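Local coordinates for protein V-type ATPase 116 kDa subunit (Meiothermus ruber, PDB 3RRK) that forms the cytoplasmic N-terminal domain of subunit I, the homolog of subunit a, in a V-type ATPase that probably transports protons by a rotational mechanism, at residues K88-S93 with I261-R266; E73-V78 with P103-A108; P152-K157 with E184-A189; F176-E181 with A189-K194; M14-V19 with M290-Q295. One frame throughout, in Å; residues are numbered along the deposited sequence.

How the contacts relate
Contacts 1 and 2 lie in the long helical middle of the chain and touch, through Trp264 and Glu73 and through Ile261 and Leu76. Contacts 3 and 4 share Ala189 and strand 187-194 within one three-stranded sheet. Contact 5 belongs to another sheet at the opposite end, its centre about 85 Å from that of contact 4. Contacts 2 and 4 are mostly buried in the fold, while contacts 1, 3 and 5 also reach the surface. The chemistry follows place: backbone ladders in the three sheet contacts, mostly small side chains packing without polar bonds between the segments in contact 2, and an arginine holding loop carbonyls in contact 1.

Contact 1 of 5, residues K88-S93 with I261-R266; sequences KPFTGS and IALWTR
Phe90 and Arg266 are the centre of this contact, in which the loop between helices 56-79 and 94-138 crosses the long helix 224-281 of an elongated helical bundle. The tight part begins at the backbone: Phe90 N donates to Ala262 O at 2.9 Å, with an N-H...O angle of 160°. That carbonyl also accepts the helical bond from Arg266 N, the two donors arriving from opposite faces of its plane, so the loop is joined to the helix while the Arg266 N bond is kept. The Phe90 side chain, with CG turned away from its own N (chi1 -176°), lays one ring face over Leu263 CD2, which stands 4.0 Å from the ring centroid in a CH-pi contact offset toward the rim. Ala97 of helix 94-138 packs on both side chains. Pro89 adds a lighter apolar touch, its CB 3.8 Å from Thr265 CG2.

The loose side is that of Lys88 and Thr91. Both side chains point away from the helix and are exposed, and Lys88 is poorly ordered. Just beyond, Ser93 OG caps the start of helix 94-138 through Glu96 N.

The Arg266 chain bends at chi2 (75°), which carries its guanidinium to the carbonyls of Phe90 and Gly92, while NE forms a salt bridge with Glu270. NH1 grips both carbonyls at once: Phe90 O at 3.0 Å, approached from above the carbonyl plane, and Gly92 O at 2.7 Å, met in the carbonyl plane, with NH2 adding a weak bond to that same Gly92 O.

Contact 2 of 5, residues E73-V78 with P103-A108; sequences EQSLTV and PVASRA
Ser75 meets Ala105 and Ala108 where segment 73-78 of helix 56-79 passes segment 103-108 of helix 94-138, the segment axes 8.9 Å apart at closest approach and crossing at 48°. Followed outward, its side chain first brings CB to 4.0 Å from Ala108 CB, a van der Waals contact. OG then reaches on to the preceding turn of the partner helix, where it lies against Ala105 CA and is 3.6 Å from Ala105 CB. With chi1 at -54° the hydroxyl sits beside its own backbone N and hydrogen-bonds to Gln71 O, one turn back. The polar tip is thus satisfied within its own helix although it presses on an apolar surface.

Two neighbours flank Ser75. Val78, one turn further on, sets CB 4.1 Å from Ala108 CB, and its CG1 branch comes to 3.5 Å from Ala108 O, so a methyl group covers the carbonyl side of that residue. Gln74 reaches the interface with the end of its chain, which bends at chi2 (-96°): OE1 lies 3.8 Å from Ala108 CB and NE2 4.1 Å from Ala105 CB, which places the amide alongside the two alanines and near Ala105 O.

The segments themselves share van der Waals contacts, but a polar tie between the same helices lies close by, as Val78 O accepts from Arg115 NH1. Leu260 of helix 224-281 packs on Ser75 and Ser256 on Val104, adding a third helix. Alanine and serine at one facing strip are characteristic of close helix packing through small residues, here in the long helical bundle that separates the two sheet-bearing ends of the domain.

Contact 3 of 5, residues P152-K157 with E184-A189; sequences PFLVAK and ENQLAA
Phe153 and Ala189 form a hydrogen-bonded antiparallel pair, and Val155 with Leu187 forms the next. Each pair is closed by two backbone bonds: Phe153 N to Ala189 O at 3.1 Å and Ala189 N to Phe153 O at 3.0 Å, then Val155 N to Leu187 O at 3.1 Å and the return bond from Leu187 N to Val155 O. The Phe153 ring folds back over the neighbouring strand because CG lies between the backbone N and the carbonyl carbon (chi1 69°); one face then covers Ala189 CB, 3.9 Å from the ring centroid, in a CH-pi contact. On the same face Val155 CG1 meets Leu187 CB at 3.5 Å.

The other face carries Leu154 beside Ala188, its non-hydrogen-bonded partner. Gln186, extended beyond CG, crosses Leu154 at about a right angle and sets OE1 3.4 Å from Leu154 CB; its backbone N binds a sulfonate oxygen of a buffer molecule, probably from crystallisation.

Helix 158-172 covers the Phe153 face through Val164 and Leu161, while Leu135 of helix 94-138 packs on Pro152 and Ala188 from the other, so strand 148-155 edges a three-stranded sheet held between two helices.

Contact 4 of 5, residues F176-E181 with A189-K194; sequences FVLEAE and ALVVVK
Val177 with Val192 and Glu179 with Leu190 are the hydrogen-bonded pairs of a beta hairpin whose strands run antiparallel at 164°. Each pair is closed by two backbone hydrogen bonds: Val177 N to Val192 O is 3.0 Å, with the donor in the carbonyl plane on a lone pair, and Val192 N returns to Val177 O; Leu190 N meets Glu179 O at 2.9 Å and Glu179 N donates back to Leu190 O.

The side chains divide between the two faces. Leu178, Ala180, Ala189 and Val191 share one. Leu178 has CG opposite its own N across the CA-CB bond (chi1 -178°), and its CD1 branch swings over the adjacent strand to 3.7 Å from Val191 CG2. Ala180 and Ala189 oppose each other with CB atoms 4.0 Å apart. Phe176 contributes its CB, 3.7 Å from Val193 CG1, and Leu168 of helix 158-172 packs on its side chain. Leu161 and Leu168 of that helix also lie against Ala180 and Val191.

On the other face Val177 CB stands 4.1 Å from Val192 CB, beside Glu179 and Leu190, and Leu138 of helix 94-138 packs on the latter two.

Direction and register thus come from the four backbone hydrogen bonds. The paired side chains on the Leu178 face are all apolar, whereas the other face also carries Glu179, consistent with hydrophobic burial holding the face turned to helix 158-172.

Contact 5 of 5, residues M14-V19 with M290-Q295; sequences MEKLIV and MGWVPQ
Lys16 lies across the indole of Trp292, the two side chains belonging to a non-hydrogen-bonded pair of antiparallel strands. Trp292 holds CG beside its own backbone N (chi1 -65°), which swings the ring system across toward strand 15-19. One face of the six-membered ring then receives Lys16 CB, 4.0 Å from the centroid and nearly on the ring normal, a CH-pi contact made by the aliphatic stem. Further out the lysine chain bends at chi3 (-74°), bringing CE to 3.5 Å from Trp292 CZ2 and 3.9 Å from Met290 SD. The thioether thus flanks the methylene next to the ammonium group. Met14 O lies at the indole edge, near its plane.

On the other face Leu17 CB meets Val293 CG2 at 3.9 Å, with Gly291 opposite Leu17. Around this face Val313 of strand 310-313 packs on Leu17 and Glu15.

Backbone bonds set the register. Leu17 N to Gly291 O, at 2.7 Å and with an N-H...O angle of 167°, is nearly straight. Gly291 N donates back to Leu17 O at 3.0 Å and Val293 N to Glu15 O at 3.2 Å, whereas the bonds from Met14 N and Glu15 N to Val293 O are weak.

These two strands are the inner pair of a four-stranded sheet, and segment 14-19 belongs to the sequence region of the N-terminal proximal lobe of subunit I. The chemistry implies that the start of the modelled chain is joined to a strand near its end by backbone hydrogen bonds, with a lysine stem, an indole and a thioether forming a partly exposed, mainly nonpolar cover on one face.

Contact 1 of 5, residues K88-S93 with I261-R266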
# COMPACT_ATOMS: atom_id res chain seq x y z
N LYS A 88 -6.71 26.03 4.89
CA LYS A 88 -8.17 26.12 4.89
C LYS A 88 -8.78 24.73 4.70
O LYS A 88 -9.11 24.32 3.57
CB LYS A 88 -8.68 27.10 3.83
CG LYS A 88 -10.19 27.38 3.91
CD LYS A 88 -10.61 28.57 3.04
CE LYS A 88 -10.21 29.91 3.67
NZ LYS A 88 -10.84 31.08 2.98
N PRO A 89 -8.91 24.00 5.81
CA PRO A 89 -9.46 22.65 5.86
C PRO A 89 -10.93 22.63 5.44
O PRO A 89 -11.62 23.64 5.62
CB PRO A 89 -9.33 22.28 7.35
CG PRO A 89 -8.43 23.28 7.95
CD PRO A 89 -8.63 24.52 7.16
N PHE A 90 -11.39 21.51 4.88
CA PHE A 90 -12.80 21.33 4.55
C PHE A 90 -13.71 21.85 5.69
O PHE A 90 -13.50 21.48 6.86
CB PHE A 90 -13.07 19.84 4.26
CG PHE A 90 -14.46 19.56 3.80
CD1 PHE A 90 -14.80 19.67 2.47
CD2 PHE A 90 -15.44 19.18 4.71
CE1 PHE A 90 -16.09 19.42 2.04
CE2 PHE A 90 -16.73 18.93 4.28
CZ PHE A 90 -17.05 19.05 2.95
N THR A 91 -14.71 22.68 5.37
CA THR A 91 -15.58 23.25 6.41
C THR A 91 -17.01 22.69 6.41
O THR A 91 -17.82 23.04 7.29
CB THR A 91 -15.68 24.81 6.35
OG1 THR A 91 -16.28 25.21 5.10
CG2 THR A 91 -14.31 25.47 6.52
N GLY A 92 -17.32 21.84 5.44
CA GLY A 92 -18.67 21.30 5.36
C GLY A 92 -19.01 20.22 6.37
O GLY A 92 -18.21 19.87 7.24
N SER A 93 -20.22 19.69 6.26
CA SER A 93 -20.66 18.55 7.05
C SER A 93 -19.82 17.32 6.73
O SER A 93 -19.12 17.28 5.72
CB SER A 93 -22.15 18.24 6.79
OG SER A 93 -22.40 17.84 5.44
N ILE A 261 -6.61 16.88 0.41
CA ILE A 261 -5.79 17.44 1.48
C ILE A 261 -6.65 18.16 2.51
O ILE A 261 -6.49 17.94 3.71
CB ILE A 261 -4.73 18.39 0.89
CG1 ILE A 261 -3.50 17.59 0.46
CG2 ILE A 261 -4.30 19.44 1.89
CD1 ILE A 261 -2.48 18.42 -0.27
N ALA A 262 -7.56 19.01 2.06
CA ALA A 262 -8.46 19.71 2.98
C ALA A 262 -9.40 18.76 3.74
O ALA A 262 -9.83 19.06 4.85
CB ALA A 262 -9.26 20.72 2.24
N LEU A 263 -9.76 17.63 3.11
CA LEU A 263 -10.60 16.62 3.74
C LEU A 263 -9.80 15.89 4.81
O LEU A 263 -10.25 15.68 5.93
CB LEU A 263 -11.09 15.61 2.70
CG LEU A 263 -12.13 16.17 1.73
CD1 LEU A 263 -12.12 15.45 0.38
CD2 LEU A 263 -13.52 16.18 2.38
N TRP A 264 -8.59 15.50 4.43
CA TRP A 264 -7.72 14.79 5.33
C TRP A 264 -7.54 15.62 6.58
O TRP A 264 -7.66 15.13 7.72
CB TRP A 264 -6.38 14.55 4.65
CG TRP A 264 -5.41 13.83 5.52
CD1 TRP A 264 -5.33 12.48 5.73
CD2 TRP A 264 -4.36 14.42 6.30
NE1 TRP A 264 -4.31 12.19 6.59
CE2 TRP A 264 -3.69 13.36 6.97
CE3 TRP A 264 -3.91 15.73 6.50
CZ2 TRP A 264 -2.61 13.58 7.82
CZ3 TRP A 264 -2.83 15.95 7.35
CH2 TRP A 264 -2.19 14.87 8.00
N THR A 265 -7.26 16.90 6.36
CA THR A 265 -6.97 17.80 7.44
C THR A 265 -8.15 17.92 8.39
O THR A 265 -8.05 17.65 9.59
CB THR A 265 -6.53 19.15 6.88
OG1 THR A 265 -5.36 18.95 6.09
CG2 THR A 265 -6.22 20.13 7.99
N ARG A 266 -9.30 18.29 7.86
CA ARG A 266 -10.48 18.38 8.71
C ARG A 266 -10.72 17.07 9.49
O ARG A 266 -11.06 17.10 10.68
CB ARG A 266 -11.69 18.77 7.88
CG ARG A 266 -13.03 18.53 8.53
CD ARG A 266 -13.33 19.55 9.60
NE ARG A 266 -14.66 19.34 10.18
CZ ARG A 266 -15.80 19.64 9.58
NH1 ARG A 266 -15.81 20.16 8.34
NH2 ARG A 266 -16.96 19.41 10.21

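Contact 2 of 5, residues E73-V78 with P103-A108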
# COMPACT_ATOMS: atom_id res chain seq x y z
N GLU A 73 -6.05 9.49 2.71
CA GLU A 73 -4.66 9.04 2.67
C GLU A 73 -4.44 8.12 1.48
O GLU A 73 -3.56 8.34 0.66
CB GLU A 73 -4.25 8.33 3.96
CG GLU A 73 -3.85 9.32 5.07
CD GLU A 73 -3.54 8.65 6.42
OE1 GLU A 73 -3.75 7.42 6.56
OE2 GLU A 73 -3.09 9.38 7.33
N GLN A 74 -5.26 7.08 1.38
CA GLN A 74 -5.13 6.14 0.29
C GLN A 74 -5.15 6.88 -1.06
O GLN A 74 -4.31 6.62 -1.91
CB GLN A 74 -6.19 5.04 0.40
CG GLN A 74 -6.36 4.16 -0.85
CD GLN A 74 -7.50 4.63 -1.76
OE1 GLN A 74 -7.28 4.96 -2.93
NE2 GLN A 74 -8.71 4.67 -1.22
N SER A 75 -6.07 7.83 -1.23
CA SER A 75 -6.14 8.59 -2.47
C SER A 75 -4.91 9.45 -2.74
O SER A 75 -4.39 9.47 -3.86
CB SER A 75 -7.42 9.44 -2.54
OG SER A 75 -8.56 8.62 -2.33
N LEU A 76 -4.42 10.15 -1.72
CA LEU A 76 -3.28 11.04 -1.87
C LEU A 76 -2.02 10.25 -2.25
O LEU A 76 -1.21 10.69 -3.08
CB LEU A 76 -3.06 11.85 -0.59
CG LEU A 76 -4.11 12.95 -0.36
CD1 LEU A 76 -4.07 13.39 1.09
CD2 LEU A 76 -3.89 14.13 -1.29
N THR A 77 -1.89 9.06 -1.66
CA THR A 77 -0.81 8.15 -2.01
C THR A 77 -0.78 7.81 -3.49
O THR A 77 0.27 7.91 -4.15
CB THR A 77 -0.90 6.86 -1.20
OG1 THR A 77 -0.64 7.15 0.19
CG2 THR A 77 0.13 5.85 -1.69
N VAL A 78 -1.93 7.42 -4.02
CA VAL A 78 -2.06 7.09 -5.44
C VAL A 78 -1.70 8.26 -6.32
O VAL A 78 -1.11 8.11 -7.39
CB VAL A 78 -3.50 6.65 -5.77
CG1 VAL A 78 -3.73 6.56 -7.28
CG2 VAL A 78 -3.80 5.35 -5.08
N PRO A 103 -16.42 9.01 -4.65
CA PRO A 103 -16.12 8.80 -6.07
C PRO A 103 -14.62 8.90 -6.32
O PRO A 103 -14.07 8.11 -7.09
CB PRO A 103 -16.83 9.98 -6.74
CG PRO A 103 -17.84 10.45 -5.76
CD PRO A 103 -17.22 10.22 -4.43
N VAL A 104 -13.99 9.89 -5.69
CA VAL A 104 -12.57 10.12 -5.83
C VAL A 104 -11.74 8.96 -5.27
O VAL A 104 -10.78 8.52 -5.89
CB VAL A 104 -12.17 11.42 -5.10
CG1 VAL A 104 -10.65 11.55 -5.05
CG2 VAL A 104 -12.80 12.61 -5.78
N ALA A 105 -12.10 8.48 -4.09
CA ALA A 105 -11.40 7.36 -3.50
C ALA A 105 -11.54 6.06 -4.32
O ALA A 105 -10.59 5.28 -4.46
CB ALA A 105 -11.86 7.15 -2.07
N SER A 106 -12.73 5.82 -4.86
CA SER A 106 -12.95 4.66 -5.72
C SER A 106 -12.12 4.74 -7.00
O SER A 106 -11.51 3.76 -7.42
CB SER A 106 -14.42 4.51 -6.04
OG SER A 106 -15.09 3.95 -4.94
N ARG A 107 -12.09 5.90 -7.62
CA ARG A 107 -11.31 6.06 -8.83
C ARG A 107 -9.84 5.90 -8.53
O ARG A 107 -9.11 5.29 -9.30
CB ARG A 107 -11.57 7.39 -9.51
CG ARG A 107 -12.66 7.34 -10.57
CD ARG A 107 -13.11 8.74 -10.93
NE ARG A 107 -12.09 9.50 -11.65
CZ ARG A 107 -11.90 10.82 -11.51
NH1 ARG A 107 -12.63 11.52 -10.65
NH2 ARG A 107 -10.95 11.43 -12.23
N ALA A 108 -9.39 6.45 -7.41
CA ALA A 108 -7.97 6.39 -7.13
C ALA A 108 -7.63 4.94 -6.85
O ALA A 108 -6.58 4.45 -7.28
CB ALA A 108 -7.58 7.30 -5.95

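Contact 3 of 5, residues P152-K157 with E184-A189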
# COMPACT_ATOMS: atom_id res chain seq x y z
N PRO A 152 13.36 -25.55 -19.48
CA PRO A 152 14.21 -24.38 -19.64
C PRO A 152 14.97 -24.18 -18.35
O PRO A 152 14.45 -24.54 -17.28
CB PRO A 152 13.21 -23.25 -19.84
CG PRO A 152 12.03 -23.68 -19.05
CD PRO A 152 11.98 -25.19 -19.10
N PHE A 153 16.17 -23.64 -18.43
CA PHE A 153 16.95 -23.37 -17.22
C PHE A 153 18.17 -22.52 -17.57
O PHE A 153 18.66 -22.57 -18.69
CB PHE A 153 17.37 -24.68 -16.54
CG PHE A 153 18.38 -25.47 -17.32
CD1 PHE A 153 17.99 -26.32 -18.33
CD2 PHE A 153 19.73 -25.38 -17.01
CE1 PHE A 153 18.92 -27.06 -19.04
CE2 PHE A 153 20.68 -26.11 -17.71
CZ PHE A 153 20.27 -26.96 -18.72
N LEU A 154 18.65 -21.73 -16.62
CA LEU A 154 19.80 -20.86 -16.88
C LEU A 154 21.11 -21.47 -16.39
O LEU A 154 21.16 -22.20 -15.40
CB LEU A 154 19.59 -19.50 -16.23
CG LEU A 154 18.45 -18.60 -16.70
CD1 LEU A 154 18.45 -17.33 -15.86
CD2 LEU A 154 18.58 -18.28 -18.17
N VAL A 155 22.17 -21.15 -17.11
CA VAL A 155 23.48 -21.69 -16.80
C VAL A 155 24.46 -20.58 -17.11
O VAL A 155 24.24 -19.81 -18.05
CB VAL A 155 23.76 -22.96 -17.64
CG1 VAL A 155 24.15 -22.60 -19.07
CG2 VAL A 155 24.85 -23.79 -17.00
N ALA A 156 25.52 -20.47 -16.32
CA ALA A 156 26.41 -19.31 -16.42
C ALA A 156 27.47 -19.47 -17.50
O ALA A 156 27.57 -18.67 -18.42
CB ALA A 156 27.05 -19.03 -15.07
N LYS A 157 28.24 -20.54 -17.38
CA LYS A 157 29.34 -20.77 -18.31
C LYS A 157 29.02 -21.90 -19.30
O LYS A 157 28.35 -22.87 -18.95
CB LYS A 157 30.62 -21.08 -17.52
CG LYS A 157 30.80 -20.20 -16.28
CD LYS A 157 32.08 -20.54 -15.51
CE LYS A 157 32.26 -19.59 -14.32
NZ LYS A 157 33.54 -19.81 -13.58
N GLU A 184 22.90 -12.07 -22.15
CA GLU A 184 23.92 -11.05 -21.94
C GLU A 184 25.07 -11.58 -21.08
O GLU A 184 26.24 -11.32 -21.37
CB GLU A 184 23.30 -9.78 -21.34
CG GLU A 184 22.46 -8.97 -22.34
CD GLU A 184 21.91 -7.67 -21.76
OE1 GLU A 184 21.69 -7.61 -20.53
OE2 GLU A 184 21.69 -6.71 -22.53
N ASN A 185 24.75 -12.34 -20.04
CA ASN A 185 25.77 -12.94 -19.18
C ASN A 185 25.66 -14.46 -19.12
O ASN A 185 26.63 -15.17 -19.35
CB ASN A 185 25.68 -12.37 -17.77
CG ASN A 185 26.62 -11.19 -17.56
OD1 ASN A 185 27.36 -10.80 -18.46
ND2 ASN A 185 26.57 -10.61 -16.37
N GLN A 186 24.47 -14.94 -18.79
CA GLN A 186 24.22 -16.36 -18.69
C GLN A 186 23.85 -16.97 -20.04
O GLN A 186 23.90 -16.30 -21.08
CB GLN A 186 23.09 -16.62 -17.68
CG GLN A 186 23.34 -16.03 -16.30
CD GLN A 186 22.21 -16.31 -15.33
OE1 GLN A 186 22.01 -17.45 -14.89
NE2 GLN A 186 21.44 -15.28 -15.00
N LEU A 187 23.46 -18.24 -20.00
CA LEU A 187 23.02 -18.94 -21.19
C LEU A 187 21.63 -19.50 -20.95
O LEU A 187 21.39 -20.15 -19.92
CB LEU A 187 23.97 -20.09 -21.50
CG LEU A 187 25.41 -19.74 -21.84
CD1 LEU A 187 26.23 -21.02 -21.92
CD2 LEU A 187 25.47 -18.97 -23.14
N ALA A 188 20.70 -19.25 -21.87
CA ALA A 188 19.39 -19.87 -21.82
C ALA A 188 19.50 -21.26 -22.44
O ALA A 188 19.80 -21.40 -23.62
CB ALA A 188 18.38 -19.03 -22.56
N ALA A 189 19.28 -22.29 -21.63
CA ALA A 189 19.39 -23.66 -22.10
C ALA A 189 18.04 -24.34 -22.06
O ALA A 189 17.15 -23.92 -21.32
CB ALA A 189 20.38 -24.42 -21.26

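Contact 4 of 5, residues F176-E181 with A189-K194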
# COMPACT_ATOMS: atom_id res chain seq x y z
N PHE A 176 18.07 -37.43 -25.32
CA PHE A 176 17.82 -36.04 -24.93
C PHE A 176 18.45 -35.09 -25.93
O PHE A 176 19.34 -35.46 -26.70
CB PHE A 176 18.38 -35.74 -23.53
CG PHE A 176 19.88 -35.64 -23.48
CD1 PHE A 176 20.51 -34.41 -23.64
CD2 PHE A 176 20.67 -36.77 -23.28
CE1 PHE A 176 21.90 -34.31 -23.58
CE2 PHE A 176 22.06 -36.68 -23.23
CZ PHE A 176 22.68 -35.45 -23.38
N VAL A 177 17.97 -33.85 -25.91
CA VAL A 177 18.54 -32.79 -26.72
C VAL A 177 18.86 -31.59 -25.84
O VAL A 177 17.98 -31.01 -25.20
CB VAL A 177 17.57 -32.36 -27.84
CG1 VAL A 177 18.06 -31.09 -28.51
CG2 VAL A 177 17.40 -33.48 -28.85
N LEU A 178 20.13 -31.23 -25.78
CA LEU A 178 20.52 -30.07 -24.99
C LEU A 178 21.03 -28.96 -25.89
O LEU A 178 22.09 -29.07 -26.50
CB LEU A 178 21.57 -30.47 -23.95
CG LEU A 178 22.02 -29.34 -23.02
CD1 LEU A 178 20.82 -28.64 -22.34
CD2 LEU A 178 23.01 -29.88 -21.99
N GLU A 179 20.25 -27.89 -25.99
CA GLU A 179 20.65 -26.75 -26.80
C GLU A 179 20.57 -25.49 -25.95
O GLU A 179 19.87 -25.45 -24.94
CB GLU A 179 19.74 -26.63 -28.02
CG GLU A 179 19.89 -27.79 -29.00
CD GLU A 179 21.32 -27.95 -29.52
OE1 GLU A 179 21.89 -26.96 -30.02
OE2 GLU A 179 21.87 -29.07 -29.42
N ALA A 180 21.31 -24.46 -26.35
CA ALA A 180 21.43 -23.28 -25.52
C ALA A 180 21.68 -22.04 -26.36
O ALA A 180 22.28 -22.10 -27.43
CB ALA A 180 22.53 -23.46 -24.52
N GLU A 181 21.21 -20.90 -25.85
CA GLU A 181 21.41 -19.62 -26.51
C GLU A 181 22.03 -18.67 -25.52
O GLU A 181 21.69 -18.70 -24.34
CB GLU A 181 20.09 -19.06 -27.05
CG GLU A 181 19.69 -19.61 -28.41
CD GLU A 181 20.78 -19.43 -29.45
OE1 GLU A 181 21.41 -18.35 -29.47
OE2 GLU A 181 21.01 -20.37 -30.25
N ALA A 189 19.28 -22.29 -21.63
CA ALA A 189 19.39 -23.66 -22.10
C ALA A 189 18.04 -24.34 -22.06
O ALA A 189 17.15 -23.92 -21.32
CB ALA A 189 20.38 -24.42 -21.26
N LEU A 190 17.88 -25.39 -22.85
CA LEU A 190 16.67 -26.16 -22.85
C LEU A 190 17.03 -27.64 -23.00
O LEU A 190 17.89 -27.98 -23.82
CB LEU A 190 15.77 -25.71 -24.00
CG LEU A 190 14.44 -26.44 -24.16
CD1 LEU A 190 13.40 -25.84 -23.23
CD2 LEU A 190 13.96 -26.37 -25.61
N VAL A 191 16.40 -28.49 -22.21
CA VAL A 191 16.55 -29.93 -22.39
C VAL A 191 15.24 -30.50 -22.87
O VAL A 191 14.17 -30.04 -22.46
CB VAL A 191 16.91 -30.66 -21.10
CG1 VAL A 191 17.40 -32.08 -21.43
CG2 VAL A 191 17.95 -29.90 -20.35
N VAL A 192 15.33 -31.51 -23.72
CA VAL A 192 14.19 -32.20 -24.28
C VAL A 192 14.36 -33.71 -24.11
O VAL A 192 15.41 -34.27 -24.42
CB VAL A 192 14.03 -31.88 -25.76
CG1 VAL A 192 12.79 -32.59 -26.33
CG2 VAL A 192 13.94 -30.36 -25.94
N VAL A 193 13.31 -34.35 -23.62
CA VAL A 193 13.40 -35.74 -23.21
C VAL A 193 12.06 -36.41 -23.45
O VAL A 193 11.05 -35.74 -23.67
CB VAL A 193 13.76 -35.85 -21.70
CG1 VAL A 193 15.25 -35.63 -21.47
CG2 VAL A 193 12.96 -34.84 -20.89
N LYS A 194 12.03 -37.74 -23.42
CA LYS A 194 10.75 -38.43 -23.38
C LYS A 194 9.98 -37.89 -22.18
O LYS A 194 10.56 -37.68 -21.11
CB LYS A 194 10.96 -39.94 -23.27
CG LYS A 194 11.61 -40.58 -24.51
CD LYS A 194 12.09 -42.02 -24.28
CE LYS A 194 10.94 -43.00 -24.08
NZ LYS A 194 11.38 -44.41 -24.23

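Contact 5 of 5, residues M14-V19 with M290-Q295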
# COMPACT_ATOMS: atom_id res chain seq x y z
N MET A 14 -19.66 31.56 30.29
CA MET A 14 -20.58 31.09 29.25
C MET A 14 -20.48 29.57 29.02
O MET A 14 -21.28 28.80 29.56
CB MET A 14 -20.35 31.86 27.94
CG MET A 14 -20.45 33.38 28.04
SD MET A 14 -22.11 34.01 28.36
CE MET A 14 -21.86 35.77 28.13
N GLU A 15 -19.50 29.13 28.22
CA GLU A 15 -19.34 27.71 27.87
C GLU A 15 -18.43 26.94 28.84
O GLU A 15 -17.34 27.39 29.18
CB GLU A 15 -18.80 27.55 26.45
CG GLU A 15 -19.73 28.01 25.35
CD GLU A 15 -19.07 27.99 23.98
OE1 GLU A 15 -17.83 27.83 23.92
OE2 GLU A 15 -19.79 28.13 22.96
N LYS A 16 -18.88 25.75 29.26
CA LYS A 16 -18.10 24.90 30.15
C LYS A 16 -16.86 24.37 29.45
O LYS A 16 -16.91 24.00 28.28
CB LYS A 16 -18.96 23.74 30.68
CG LYS A 16 -18.17 22.70 31.48
CD LYS A 16 -19.08 21.67 32.14
CE LYS A 16 -19.82 22.25 33.34
NZ LYS A 16 -20.63 21.23 34.05
N LEU A 17 -15.73 24.36 30.15
CA LEU A 17 -14.50 23.78 29.62
C LEU A 17 -14.07 22.59 30.46
O LEU A 17 -14.15 22.63 31.69
CB LEU A 17 -13.35 24.80 29.53
CG LEU A 17 -12.02 24.16 29.09
CD1 LEU A 17 -11.90 24.03 27.53
CD2 LEU A 17 -10.83 24.90 29.66
N ILE A 18 -13.61 21.53 29.81
CA ILE A 18 -13.15 20.37 30.52
C ILE A 18 -11.80 20.01 29.95
O ILE A 18 -11.64 19.89 28.74
CB ILE A 18 -14.13 19.20 30.38
CG1 ILE A 18 -15.54 19.65 30.77
CG2 ILE A 18 -13.71 18.04 31.26
CD1 ILE A 18 -16.60 19.15 29.82
N VAL A 19 -10.82 19.86 30.83
CA VAL A 19 -9.46 19.64 30.40
C VAL A 19 -8.85 18.50 31.18
O VAL A 19 -9.10 18.36 32.37
CB VAL A 19 -8.61 20.88 30.65
CG1 VAL A 19 -7.23 20.71 30.02
CG2 VAL A 19 -9.30 22.11 30.10
N MET A 290 -12.17 21.66 35.34
CA MET A 290 -13.44 22.12 34.80
C MET A 290 -13.43 23.63 34.98
O MET A 290 -12.83 24.15 35.92
CB MET A 290 -14.58 21.53 35.62
CG MET A 290 -15.95 21.65 35.00
SD MET A 290 -17.23 21.85 36.24
CE MET A 290 -16.96 23.56 36.74
N GLY A 291 -14.09 24.36 34.09
CA GLY A 291 -14.08 25.80 34.20
C GLY A 291 -15.08 26.45 33.27
O GLY A 291 -15.66 25.78 32.43
N TRP A 292 -15.28 27.75 33.44
CA TRP A 292 -16.20 28.51 32.60
C TRP A 292 -15.48 29.63 31.87
O TRP A 292 -14.69 30.37 32.46
CB TRP A 292 -17.38 29.03 33.42
CG TRP A 292 -18.22 27.91 33.95
CD1 TRP A 292 -18.02 27.21 35.11
CD2 TRP A 292 -19.38 27.35 33.34
NE1 TRP A 292 -19.00 26.25 35.25
CE2 TRP A 292 -19.84 26.32 34.18
CE3 TRP A 292 -20.08 27.62 32.16
CZ2 TRP A 292 -20.97 25.56 33.88
CZ3 TRP A 292 -21.21 26.87 31.86
CH2 TRP A 292 -21.64 25.85 32.72
N VAL A 293 -15.76 29.73 30.58
CA VAL A 293 -15.05 30.64 29.69
C VAL A 293 -16.02 31.60 29.01
O VAL A 293 -16.90 31.17 28.26
CB VAL A 293 -14.28 29.84 28.61
CG1 VAL A 293 -13.34 30.74 27.82
CG2 VAL A 293 -13.51 28.68 29.24
N PRO A 294 -15.87 32.91 29.27
CA PRO A 294 -16.66 33.98 28.64
C PRO A 294 -16.07 34.39 27.29
O PRO A 294 -14.85 34.49 27.16
CB PRO A 294 -16.51 35.13 29.63
CG PRO A 294 -15.14 34.93 30.20
CD PRO A 294 -14.93 33.44 30.28
N GLN A 295 -16.94 34.66 26.31
CA GLN A 295 -16.52 34.83 24.91
C GLN A 295 -15.14 35.44 24.66
O GLN A 295 -14.38 34.93 23.83
CB GLN A 295 -17.59 35.59 24.12
CG GLN A 295 -18.72 34.70 23.63
CD GLN A 295 -18.20 33.48 22.89
OE1 GLN A 295 -18.72 32.38 23.06
NE2 GLN A 295 -17.18 33.67 22.07